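Local atomic coordinates of possible protein of nuclear scaffold (Encephalitozoon cuniculi, PDB entry 3KAE), a protein that probably serves as the Cdc27 (APC3) subunit of the anaphase-promoting complex, its N-terminal domain forming a homodimer of tetratricopeptide repeats. Residues G135-R139 / P149-L153; Y180-S184 / Y209-N213; V203-Y209 / K237-F241. All coordinates share one frame; numbering follows the deposited sequence.

How the contacts relate
Running from the N terminus, contact 1 comes first: it closes a short loop of nine residues, six of them helical, and folds helix 147-155 back against helix 130-143. The chain then enters helix 176-190, where contact 2 opens, its loop closing 24 residues later on helix 206-220. Contact 3 starts inside that loop, at 203-209, and ends after helix 224-237, so contacts 2 and 3 cross along the chain and share Tyr209. Glu151 of contact 1 makes probable hydrogen bonds to Tyr180 and Asn213 of contact 2, joining helix 147-155 to helices 176-190 and 206-220. Contacts 1 and 3 do not touch, although their nearest atoms are about 5 Å apart.

Contact 1. Residues G135-R139 / P149-L153; sequences GHYVR and PVENL
Tyr137 and Pro149 bring the two helices together, with their CA atoms 4.4 Å apart; the axes of 135-139 and 149-153 come within 9.1 Å and run at 125° to each other, a steep crossing of a helix and its successor after a short turn. No hydrogen bond joins the segments, so the grip is a matter of shape. Tyr137 does most of the work. Its CG lies anti to its carbonyl carbon (chi1 -68°), which carries the ring along the flank of the other helix, with Pro149 next to its CD1 side and Asn152 next to its CD2 side. CD1 of Tyr137 sits 3.5 Å from CA of Pro149, close to the backbone itself, and the proline ring crosses the tyrosine at about a right angle. Farther out, CE2 of Tyr137 lies 3.5 Å from CB of Asn152, and the amide of Asn152 lies above the ring plane, displaced past the CE2 side toward the hydroxyl and turned only 14° from it. The polar ends look elsewhere: Tyr137 OH is hydrogen-bonded to Asp122, while ND2 of Asn152 bonds to the carbonyl of Ser148 in the preceding turn of its own helix. Leu153 packs at the ring's root. Its CG meets CB of Tyr137 at 3.9 Å, one branch, CD1, approaches the Tyr137 carbonyl oxygen, and the other, CD2, touches CG2 of Val138 at 3.9 Å. Pro149 and Leu153, a turn apart, thus receive Tyr137 along one side of helix 147-155. Helix 130-143 also packs on helix 113-126, which Tyr137 reaches through Thr125 and Pro149 through Ser118, so all three helices meet here; Val150 points away from this contact and packs on Val181 of helix 176-190.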
ATOM      1  N   GLY C 135      15.229  21.582 -10.091  1.00 53.29           N
ATOM      2  CA  GLY C 135      14.239  22.567 -10.486  1.00 55.69           C
ATOM      3  C   GLY C 135      12.813  22.149 -10.149  1.00 70.69           C
ATOM      4  O   GLY C 135      11.993  22.984  -9.742  1.00 56.08           O
ATOM      5  N   HIS C 136      12.503  20.861 -10.320  1.00 60.47           N
ATOM      6  CA  HIS C 136      11.181  20.355  -9.919  1.00 60.81           C
ATOM      7  C   HIS C 136      11.071  20.334  -8.400  1.00 49.42           C
ATOM      8  O   HIS C 136      10.039  20.711  -7.848  1.00 58.40           O
ATOM      9  CB  HIS C 136      10.873  18.982 -10.530  1.00 47.65           C
ATOM     10  CG  HIS C 136      10.827  18.993 -12.031  1.00 52.08           C
ATOM     11  ND1 HIS C 136       9.946  19.776 -12.741  1.00 58.77           N
ATOM     12  CD2 HIS C 136      11.569  18.333 -12.949  1.00 61.54           C
ATOM     13  CE1 HIS C 136      10.141  19.595 -14.036  1.00 56.14           C
ATOM     14  NE2 HIS C 136      11.123  18.728 -14.189  1.00 59.30           N
ATOM     15  N   TYR C 137      12.148  19.934  -7.724  1.00 44.69           N
ATOM     16  CA  TYR C 137      12.152  19.956  -6.259  1.00 47.40           C
ATOM     17  C   TYR C 137      11.922  21.365  -5.728  1.00 45.17           C
ATOM     18  O   TYR C 137      11.170  21.573  -4.772  1.00 65.06           O
ATOM     19  CB  TYR C 137      13.459  19.428  -5.694  1.00 41.76           C
ATOM     20  CG  TYR C 137      13.717  17.960  -5.899  1.00 50.47           C
ATOM     21  CD1 TYR C 137      12.681  17.014  -5.823  1.00 54.69           C
ATOM     22  CD2 TYR C 137      14.998  17.510  -6.150  1.00 45.97           C
ATOM     23  CE1 TYR C 137      12.943  15.663  -6.009  1.00 38.73           C
ATOM     24  CE2 TYR C 137      15.270  16.176  -6.331  1.00 54.74           C
ATOM     25  CZ  TYR C 137      14.247  15.254  -6.259  1.00 53.15           C
ATOM     26  OH  TYR C 137      14.564  13.936  -6.438  1.00 49.78           O
ATOM     27  N   VAL C 138      12.582  22.329  -6.357  1.00 59.95           N
ATOM     28  CA  VAL C 138      12.425  23.722  -5.976  1.00 62.21           C
ATOM     29  C   VAL C 138      10.976  24.142  -6.168  1.00 74.22           C
ATOM     30  O   VAL C 138      10.378  24.748  -5.276  1.00 80.93           O
ATOM     31  CB  VAL C 138      13.348  24.641  -6.792  1.00 59.32           C
ATOM     32  CG1 VAL C 138      12.899  26.092  -6.679  1.00 54.42           C
ATOM     33  CG2 VAL C 138      14.776  24.475  -6.329  1.00 61.09           C
ATOM     34  N   ARG C 139      10.409  23.807  -7.326  1.00 45.62           N
ATOM     35  CA  ARG C 139       9.064  24.256  -7.657  1.00 70.23           C
ATOM     36  C   ARG C 139       8.069  23.573  -6.719  1.00 64.51           C
ATOM     37  O   ARG C 139       7.091  24.172  -6.280  1.00 54.43           O
ATOM     38  CB  ARG C 139       8.750  24.010  -9.140  1.00 66.43           C
ATOM     39  CG  ARG C 139       7.469  24.662  -9.630  1.00 88.32           C
ATOM     40  CD  ARG C 139       7.547  25.022 -11.111  1.00108.39           C
ATOM     41  NE  ARG C 139       8.255  24.016 -11.876  1.00121.39           N
ATOM     42  CZ  ARG C 139       9.371  24.158 -12.589  1.00127.46           C
ATOM     43  NH1 ARG C 139       9.843  23.084 -13.199  1.00122.60           N
ATOM     44  NH2 ARG C 139      10.005  25.317 -12.720  1.00131.32           N
ATOM     45  N   PRO C 149      11.731  16.490  -2.058  1.00 49.42           N
ATOM     46  CA  PRO C 149      12.290  17.793  -2.436  1.00 49.93           C
ATOM     47  C   PRO C 149      13.135  18.390  -1.284  1.00 63.31           C
ATOM     48  O   PRO C 149      14.271  18.831  -1.503  1.00 48.86           O
ATOM     49  CB  PRO C 149      11.039  18.644  -2.726  1.00 42.83           C
ATOM     50  CG  PRO C 149       9.988  17.653  -3.074  1.00 54.00           C
ATOM     51  CD  PRO C 149      10.265  16.444  -2.224  1.00 43.08           C
ATOM     52  N   VAL C 150      12.591  18.369  -0.070  1.00 51.29           N
ATOM     53  CA  VAL C 150      13.302  18.871   1.095  1.00 48.22           C
ATOM     54  C   VAL C 150      14.657  18.182   1.305  1.00 53.90           C
ATOM     55  O   VAL C 150      15.688  18.859   1.407  1.00 48.80           O
ATOM     56  CB  VAL C 150      12.447  18.784   2.377  1.00 52.36           C
ATOM     57  CG1 VAL C 150      13.295  19.088   3.610  1.00 52.01           C
ATOM     58  CG2 VAL C 150      11.280  19.751   2.288  1.00 41.26           C
ATOM     59  N   GLU C 151      14.670  16.848   1.351  1.00 46.83           N
ATOM     60  CA  GLU C 151      15.927  16.140   1.620  1.00 45.81           C
ATOM     61  C   GLU C 151      16.982  16.309   0.521  1.00 44.31           C
ATOM     62  O   GLU C 151      18.186  16.337   0.804  1.00 46.09           O
ATOM     63  CB  GLU C 151      15.689  14.662   1.953  1.00 39.85           C
ATOM     64  CG  GLU C 151      14.969  14.467   3.291  1.00 57.91           C
ATOM     65  CD  GLU C 151      15.819  14.942   4.490  1.00 71.85           C
ATOM     66  OE1 GLU C 151      16.850  14.306   4.809  1.00 61.82           O
ATOM     67  OE2 GLU C 151      15.457  15.950   5.125  1.00 48.92           O
ATOM     68  N   ASN C 152      16.516  16.424  -0.723  1.00 43.55           N
ATOM     69  CA  ASN C 152      17.391  16.588  -1.875  1.00 44.18           C
ATOM     70  C   ASN C 152      17.919  18.007  -2.001  1.00 60.81           C
ATOM     71  O   ASN C 152      19.048  18.218  -2.450  1.00 47.06           O
ATOM     72  CB  ASN C 152      16.683  16.191  -3.181  1.00 50.57           C
ATOM     73  CG  ASN C 152      16.694  14.706  -3.407  1.00 57.21           C
ATOM     74  OD1 ASN C 152      17.674  14.154  -3.897  1.00 47.14           O
ATOM     75  ND2 ASN C 152      15.610  14.041  -3.021  1.00 40.94           N
ATOM     76  N   LEU C 153      17.078  18.972  -1.641  1.00 59.26           N
ATOM     77  CA  LEU C 153      17.478  20.363  -1.665  1.00 57.54           C
ATOM     78  C   LEU C 153      18.449  20.663  -0.521  1.00 64.58           C
ATOM     79  O   LEU C 153      19.445  21.377  -0.708  1.00 53.83           O
ATOM     80  CB  LEU C 153      16.255  21.277  -1.633  1.00 55.14           C
ATOM     81  CG  LEU C 153      15.483  21.275  -2.956  1.00 60.47           C
ATOM     82  CD1 LEU C 153      14.281  22.215  -2.890  1.00 66.46           C
ATOM     83  CD2 LEU C 153      16.401  21.649  -4.115  1.00 53.58           C
TER

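Contact 2. Residues Y180-S184 / Y209-N213; sequences YVSDS and YFISN
Tyr180 and Phe210 interlock two nearly parallel helices of a tetratricopeptide-repeat-type helical array: the axes of 180-184 and 209-213 run 11.0 Å apart at 20°, leaving room for large side chains between them. The apolar contacts come first. Tyr180 has CG anti to its backbone N (chi1 158°), a setting that extends the ring across to helix 206-220, where CE2 of Tyr180 lies 4.1 Å from CB of Phe210 and 4.0 Å from CB of Tyr209. Phe210 answers from the other side with the same kind of first torsion (chi1 -168°) and enters edge first: its CE1 comes 3.7 Å from CB of Asp183, and the backbone of Asp183 and Ser184 also lies at this ring edge. Other rings close the packing, for Phe210 stacks with Tyr199 of helix 193-200, and Phe23 of the second subunit meets both Tyr180 and Tyr209 edge-to-face, placing this contact beside the dimer interface.

The polar groups find partners mainly outside the pair. Tyr180 OH and Asn213 ND2 lie close, yet their angle is too poor for a hydrogen bond; both instead bond to the carboxylate of Glu151, one to each oxygen. Asp183 OD2 takes a salt bridge from Lys198 and a hydrogen bond with Tyr199 OH, so this buried acid probably stays charged. Within helix 176-190, Ser184 OG sits over one face of the Tyr180 ring and donates to Tyr180 O at 2.7 Å, while Ser184 N reaches that same oxygen from the opposite face of the carbonyl plane.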
ATOM      1  N   TYR C 180      12.168  22.342  11.009  1.00 67.47           N
ATOM      2  CA  TYR C 180      13.185  21.322  10.785  1.00 46.00           C
ATOM      3  C   TYR C 180      14.076  21.719   9.619  1.00 59.42           C
ATOM      4  O   TYR C 180      15.293  21.501   9.633  1.00 51.13           O
ATOM      5  CB  TYR C 180      12.547  19.964  10.522  1.00 66.31           C
ATOM      6  CG  TYR C 180      13.435  18.997   9.773  1.00 49.21           C
ATOM      7  CD1 TYR C 180      13.407  18.937   8.390  1.00 48.85           C
ATOM      8  CD2 TYR C 180      14.294  18.137  10.447  1.00 60.57           C
ATOM      9  CE1 TYR C 180      14.212  18.043   7.691  1.00 45.62           C
ATOM     10  CE2 TYR C 180      15.112  17.247   9.757  1.00 42.19           C
ATOM     11  CZ  TYR C 180      15.059  17.211   8.380  1.00 48.42           C
ATOM     12  OH  TYR C 180      15.852  16.334   7.695  1.00 49.53           O
ATOM     13  N   VAL C 181      13.451  22.304   8.608  1.00 46.27           N
ATOM     14  CA  VAL C 181      14.172  22.778   7.451  1.00 59.25           C
ATOM     15  C   VAL C 181      15.059  23.980   7.810  1.00 62.03           C
ATOM     16  O   VAL C 181      16.205  24.048   7.393  1.00 56.07           O
ATOM     17  CB  VAL C 181      13.212  23.184   6.329  1.00 59.32           C
ATOM     18  CG1 VAL C 181      13.986  23.568   5.085  1.00 49.99           C
ATOM     19  CG2 VAL C 181      12.230  22.049   6.020  1.00 59.26           C
ATOM     20  N   SER C 182      14.511  24.920   8.575  1.00 60.37           N
ATOM     21  CA  SER C 182      15.254  26.084   9.034  1.00 60.83           C
ATOM     22  C   SER C 182      16.511  25.657   9.784  1.00 73.75           C
ATOM     23  O   SER C 182      17.612  26.158   9.519  1.00 61.58           O
ATOM     24  CB  SER C 182      14.383  26.939   9.949  1.00 67.08           C
ATOM     25  OG  SER C 182      13.149  27.261   9.337  1.00 88.02           O
ATOM     26  N   ASP C 183      16.331  24.734  10.726  1.00 51.52           N
ATOM     27  CA  ASP C 183      17.430  24.255  11.541  1.00 61.48           C
ATOM     28  C   ASP C 183      18.510  23.630  10.682  1.00 72.65           C
ATOM     29  O   ASP C 183      19.710  23.861  10.905  1.00 75.60           O
ATOM     30  CB  ASP C 183      16.935  23.263  12.585  1.00 63.08           C
ATOM     31  CG  ASP C 183      16.066  23.917  13.638  1.00 77.09           C
ATOM     32  OD1 ASP C 183      15.849  25.146  13.566  1.00 82.21           O
ATOM     33  OD2 ASP C 183      15.596  23.200  14.545  1.00 76.56           O
ATOM     34  N   SER C 184      18.072  22.860   9.694  1.00 58.23           N
ATOM     35  CA  SER C 184      18.971  22.163   8.781  1.00 51.85           C
ATOM     36  C   SER C 184      19.781  23.163   7.968  1.00 53.92           C
ATOM     37  O   SER C 184      20.989  23.017   7.805  1.00 53.20           O
ATOM     38  CB  SER C 184      18.188  21.222   7.843  1.00 46.69           C
ATOM     39  OG  SER C 184      17.482  20.223   8.572  1.00 48.49           O
ATOM     40  N   TYR C 209      16.392  11.974  11.496  1.00 44.00           N
ATOM     41  CA  TYR C 209      16.694  12.624  10.226  1.00 52.76           C
ATOM     42  C   TYR C 209      17.754  13.709  10.411  1.00 42.22           C
ATOM     43  O   TYR C 209      18.755  13.723   9.710  1.00 51.86           O
ATOM     44  CB  TYR C 209      15.424  13.238   9.625  1.00 51.15           C
ATOM     45  CG  TYR C 209      14.335  12.244   9.325  1.00 54.43           C
ATOM     46  CD1 TYR C 209      14.261  11.629   8.080  1.00 60.54           C
ATOM     47  CD2 TYR C 209      13.375  11.924  10.280  1.00 48.87           C
ATOM     48  CE1 TYR C 209      13.264  10.718   7.786  1.00 64.69           C
ATOM     49  CE2 TYR C 209      12.370  11.014  10.005  1.00 63.78           C
ATOM     50  CZ  TYR C 209      12.311  10.407   8.745  1.00 77.55           C
ATOM     51  OH  TYR C 209      11.315   9.481   8.436  1.00 65.57           O
ATOM     52  N   PHE C 210      17.533  14.611  11.360  1.00 50.16           N
ATOM     53  CA  PHE C 210      18.469  15.730  11.566  1.00 54.67           C
ATOM     54  C   PHE C 210      19.897  15.259  11.864  1.00 46.54           C
ATOM     55  O   PHE C 210      20.837  15.609  11.165  1.00 50.10           O
ATOM     56  CB  PHE C 210      17.976  16.666  12.663  1.00 55.88           C
ATOM     57  CG  PHE C 210      18.728  17.974  12.720  1.00 52.95           C
ATOM     58  CD1 PHE C 210      18.305  19.055  11.967  1.00 61.30           C
ATOM     59  CD2 PHE C 210      19.867  18.105  13.502  1.00 65.87           C
ATOM     60  CE1 PHE C 210      18.986  20.250  11.994  1.00 52.65           C
ATOM     61  CE2 PHE C 210      20.556  19.292  13.551  1.00 60.03           C
ATOM     62  CZ  PHE C 210      20.115  20.372  12.795  1.00 69.82           C
ATOM     63  N   ILE C 211      20.048  14.438  12.887  1.00 55.18           N
ATOM     64  CA  ILE C 211      21.347  13.886  13.222  1.00 58.31           C
ATOM     65  C   ILE C 211      21.968  13.093  12.066  1.00 67.54           C
ATOM     66  O   ILE C 211      23.189  13.122  11.877  1.00 61.97           O
ATOM     67  CB  ILE C 211      21.278  13.007  14.481  1.00 63.28           C
ATOM     68  CG1 ILE C 211      20.596  13.762  15.628  1.00 60.03           C
ATOM     69  CG2 ILE C 211      22.668  12.533  14.885  1.00 51.51           C
ATOM     70  CD1 ILE C 211      21.089  15.142  15.813  1.00 54.06           C
ATOM     71  N   SER C 212      21.140  12.369  11.311  1.00 51.90           N
ATOM     72  CA  SER C 212      21.637  11.632  10.145  1.00 63.21           C
ATOM     73  C   SER C 212      22.219  12.621   9.124  1.00 58.69           C
ATOM     74  O   SER C 212      23.324  12.443   8.604  1.00 46.90           O
ATOM     75  CB  SER C 212      20.527  10.777   9.501  1.00 61.75           C
ATOM     76  OG  SER C 212      20.161   9.711  10.358  1.00 68.02           O
ATOM     77  N   ASN C 213      21.475  13.674   8.832  1.00 44.67           N
ATOM     78  CA  ASN C 213      21.959  14.641   7.896  1.00 45.04           C
ATOM     79  C   ASN C 213      23.231  15.305   8.477  1.00 58.13           C
ATOM     80  O   ASN C 213      24.203  15.547   7.756  1.00 56.77           O
ATOM     81  CB  ASN C 213      20.868  15.648   7.565  1.00 44.24           C
ATOM     82  CG  ASN C 213      19.814  15.073   6.621  1.00 51.57           C
ATOM     83  OD1 ASN C 213      20.073  14.110   5.903  1.00 53.23           O
ATOM     84  ND2 ASN C 213      18.629  15.665   6.618  1.00 42.52           N
TER

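Contact 3. Residues V203-Y209 / K237-F241; sequences VPGIGSY and KDPMF
Phe241 meets Tyr209 edge-to-face: the planes stand at 90° with centroids 5.0 Å apart, and CE1 of Phe241 sits over the centre of the Tyr209 ring. With CG anti to its backbone N (chi1 173°), Phe241 turns back from the end of the fragment toward the start of helix 206-220. One face of its own ring then receives CB of Ser208, a CH-pi contact of 3.8 Å to the centroid, so a single phenyl group presents its edge to one residue and its face to the residue before.

Beside it, Asp238, the first residue to leave helical geometry after helix 224-237, points its carboxylate at the turn that precedes helix 206-220. OD1 lies 3.1 Å from Ser208 OG, a likely hydrogen bond, although the Gly205 carbonyl competes for the same proton. The aspartate crosses the ring of Pro204, which follows a cis peptide bond and rests its CG near the Lys237 carbonyl oxygen. Farther along, CG1 of Val203 meets CB of Lys237 at 3.6 Å, while CD of the lysine still passes Val203 O and its ammonium end leads away.

Arg51 of the second subunit packs on Phe241. The join between the helix start and the end of this N-terminal domain thus rests on ring and apolar contacts, with the Ser208 hydroxyl, its proton unsettled, as the one hydrogen-bonding group across the segments; the Tyr209 face and Ser208 CB together set where the Phe241 ring lies.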
ATOM      1  N   VAL C 203      15.306  10.987  19.083  1.00 71.96           N
ATOM      2  CA  VAL C 203      15.762   9.813  18.352  1.00 59.52           C
ATOM      3  C   VAL C 203      15.367   8.594  19.157  1.00 73.61           C
ATOM      4  O   VAL C 203      15.869   8.403  20.265  1.00 93.35           O
ATOM      5  CB  VAL C 203      17.298   9.817  18.233  1.00 64.77           C
ATOM      6  CG1 VAL C 203      17.801   8.618  17.426  1.00 58.60           C
ATOM      7  CG2 VAL C 203      17.777  11.127  17.629  1.00 49.98           C
ATOM      8  N   PRO C 204      14.469   7.755  18.613  1.00 84.85           N
ATOM      9  CA  PRO C 204      13.853   7.854  17.279  1.00 72.13           C
ATOM     10  C   PRO C 204      12.856   9.000  17.124  1.00 63.29           C
ATOM     11  O   PRO C 204      12.243   9.444  18.102  1.00 71.71           O
ATOM     12  CB  PRO C 204      13.113   6.522  17.132  1.00 75.83           C
ATOM     13  CG  PRO C 204      13.701   5.627  18.184  1.00 72.95           C
ATOM     14  CD  PRO C 204      14.047   6.531  19.312  1.00 68.30           C
ATOM     15  N   GLY C 205      12.704   9.467  15.886  1.00 50.70           N
ATOM     16  CA  GLY C 205      11.805  10.564  15.569  1.00 47.26           C
ATOM     17  C   GLY C 205      12.454  11.551  14.607  1.00 61.41           C
ATOM     18  O   GLY C 205      13.357  11.176  13.864  1.00 47.54           O
ATOM     19  N   ILE C 206      12.014  12.809  14.634  1.00 64.10           N
ATOM     20  CA  ILE C 206      12.558  13.836  13.752  1.00 58.06           C
ATOM     21  C   ILE C 206      14.080  13.948  13.913  1.00 67.95           C
ATOM     22  O   ILE C 206      14.806  14.271  12.958  1.00 55.89           O
ATOM     23  CB  ILE C 206      11.889  15.205  14.017  1.00 56.95           C
ATOM     24  CG1 ILE C 206      12.226  16.196  12.906  1.00 56.85           C
ATOM     25  CG2 ILE C 206      12.276  15.751  15.406  1.00 52.08           C
ATOM     26  CD1 ILE C 206      11.461  17.503  13.002  1.00 63.63           C
ATOM     27  N   GLY C 207      14.564  13.661  15.119  1.00 58.92           N
ATOM     28  CA  GLY C 207      15.986  13.761  15.386  1.00 67.83           C
ATOM     29  C   GLY C 207      16.799  12.805  14.538  1.00 63.43           C
ATOM     30  O   GLY C 207      17.940  13.095  14.161  1.00 66.72           O
ATOM     31  N   SER C 208      16.212  11.656  14.244  1.00 43.41           N
ATOM     32  CA  SER C 208      16.879  10.625  13.448  1.00 57.79           C
ATOM     33  C   SER C 208      17.273  11.177  12.080  1.00 50.47           C
ATOM     34  O   SER C 208      18.352  10.896  11.561  1.00 45.96           O
ATOM     35  CB  SER C 208      15.965   9.398  13.280  1.00 58.50           C
ATOM     36  OG  SER C 208      15.305   9.089  14.499  1.00 55.65           O
ATOM     37  N   TYR C 209      16.392  11.974  11.496  1.00 44.00           N
ATOM     38  CA  TYR C 209      16.694  12.624  10.226  1.00 52.76           C
ATOM     39  C   TYR C 209      17.754  13.709  10.411  1.00 42.22           C
ATOM     40  O   TYR C 209      18.755  13.723   9.710  1.00 51.86           O
ATOM     41  CB  TYR C 209      15.424  13.238   9.625  1.00 51.15           C
ATOM     42  CG  TYR C 209      14.335  12.244   9.325  1.00 54.43           C
ATOM     43  CD1 TYR C 209      14.261  11.629   8.080  1.00 60.54           C
ATOM     44  CD2 TYR C 209      13.375  11.924  10.280  1.00 48.87           C
ATOM     45  CE1 TYR C 209      13.264  10.718   7.786  1.00 64.69           C
ATOM     46  CE2 TYR C 209      12.370  11.014  10.005  1.00 63.78           C
ATOM     47  CZ  TYR C 209      12.311  10.407   8.745  1.00 77.55           C
ATOM     48  OH  TYR C 209      11.315   9.481   8.436  1.00 65.57           O
ATOM     49  N   LYS C 237      20.165   4.219  19.001  1.00 91.52           N
ATOM     50  CA  LYS C 237      18.830   4.632  19.446  1.00 89.70           C
ATOM     51  C   LYS C 237      17.753   4.382  18.387  1.00 82.65           C
ATOM     52  O   LYS C 237      16.557   4.523  18.655  1.00 78.51           O
ATOM     53  CB  LYS C 237      18.826   6.114  19.832  1.00 90.21           C
ATOM     54  CG  LYS C 237      19.544   6.437  21.134  1.00 93.95           C
ATOM     55  CD  LYS C 237      19.477   7.928  21.427  1.00100.35           C
ATOM     56  CE  LYS C 237      20.230   8.273  22.695  1.00136.00           C
ATOM     57  NZ  LYS C 237      20.528   9.730  22.797  1.00153.47           N
ATOM     58  N   ASP C 238      18.188   4.022  17.183  1.00 76.54           N
ATOM     59  CA  ASP C 238      17.276   3.802  16.072  1.00 64.21           C
ATOM     60  C   ASP C 238      17.967   3.027  14.960  1.00 75.50           C
ATOM     61  O   ASP C 238      18.083   3.518  13.841  1.00 66.40           O
ATOM     62  CB  ASP C 238      16.765   5.138  15.540  1.00 52.67           C
ATOM     63  CG  ASP C 238      15.551   4.971  14.650  1.00 68.92           C
ATOM     64  OD1 ASP C 238      15.002   5.981  14.148  1.00 69.33           O
ATOM     65  OD2 ASP C 238      15.157   3.809  14.459  1.00 63.64           O
ATOM     66  N   PRO C 239      18.414   1.799  15.263  1.00 97.90           N
ATOM     67  CA  PRO C 239      19.267   1.008  14.367  1.00 98.44           C
ATOM     68  C   PRO C 239      18.604   0.740  13.028  1.00 95.83           C
ATOM     69  O   PRO C 239      19.280   0.641  12.001  1.00 90.47           O
ATOM     70  CB  PRO C 239      19.434  -0.320  15.117  1.00 93.89           C
ATOM     71  CG  PRO C 239      18.996  -0.049  16.518  1.00 94.15           C
ATOM     72  CD  PRO C 239      17.965   1.016  16.425  1.00 95.52           C
ATOM     73  N   MET C 240      17.285   0.610  13.050  1.00 85.38           N
ATOM     74  CA  MET C 240      16.552   0.241  11.858  1.00 71.44           C
ATOM     75  C   MET C 240      16.199   1.443  10.984  1.00 82.25           C
ATOM     76  O   MET C 240      15.742   1.261   9.855  1.00 78.06           O
ATOM     77  CB  MET C 240      15.307  -0.551  12.251  1.00 88.74           C
ATOM     78  CG  MET C 240      15.628  -1.955  12.757  1.00 90.44           C
ATOM     79  SD  MET C 240      14.699  -2.400  14.232  1.00231.53           S
ATOM     80  CE  MET C 240      13.080  -1.786  13.799  1.00 44.81           C
ATOM     81  N   PHE C 241      16.416   2.662  11.492  1.00 71.49           N
ATOM     82  CA  PHE C 241      16.218   3.869  10.686  1.00 61.63           C
ATOM     83  C   PHE C 241      17.186   3.834   9.511  1.00 63.11           C
ATOM     84  O   PHE C 241      16.806   3.823   8.355  1.00 64.46           O
ATOM     85  CB  PHE C 241      16.469   5.131  11.510  1.00 62.02           C
ATOM     86  CG  PHE C 241      16.455   6.404  10.697  1.00 59.96           C
ATOM     87  CD1 PHE C 241      15.280   7.121  10.525  1.00 60.07           C
ATOM     88  CD2 PHE C 241      17.614   6.878  10.097  1.00 51.88           C
ATOM     89  CE1 PHE C 241      15.266   8.297   9.774  1.00 64.59           C
ATOM     90  CE2 PHE C 241      17.604   8.047   9.335  1.00 51.69           C
ATOM     91  CZ  PHE C 241      16.440   8.764   9.183  1.00 47.27           C
TER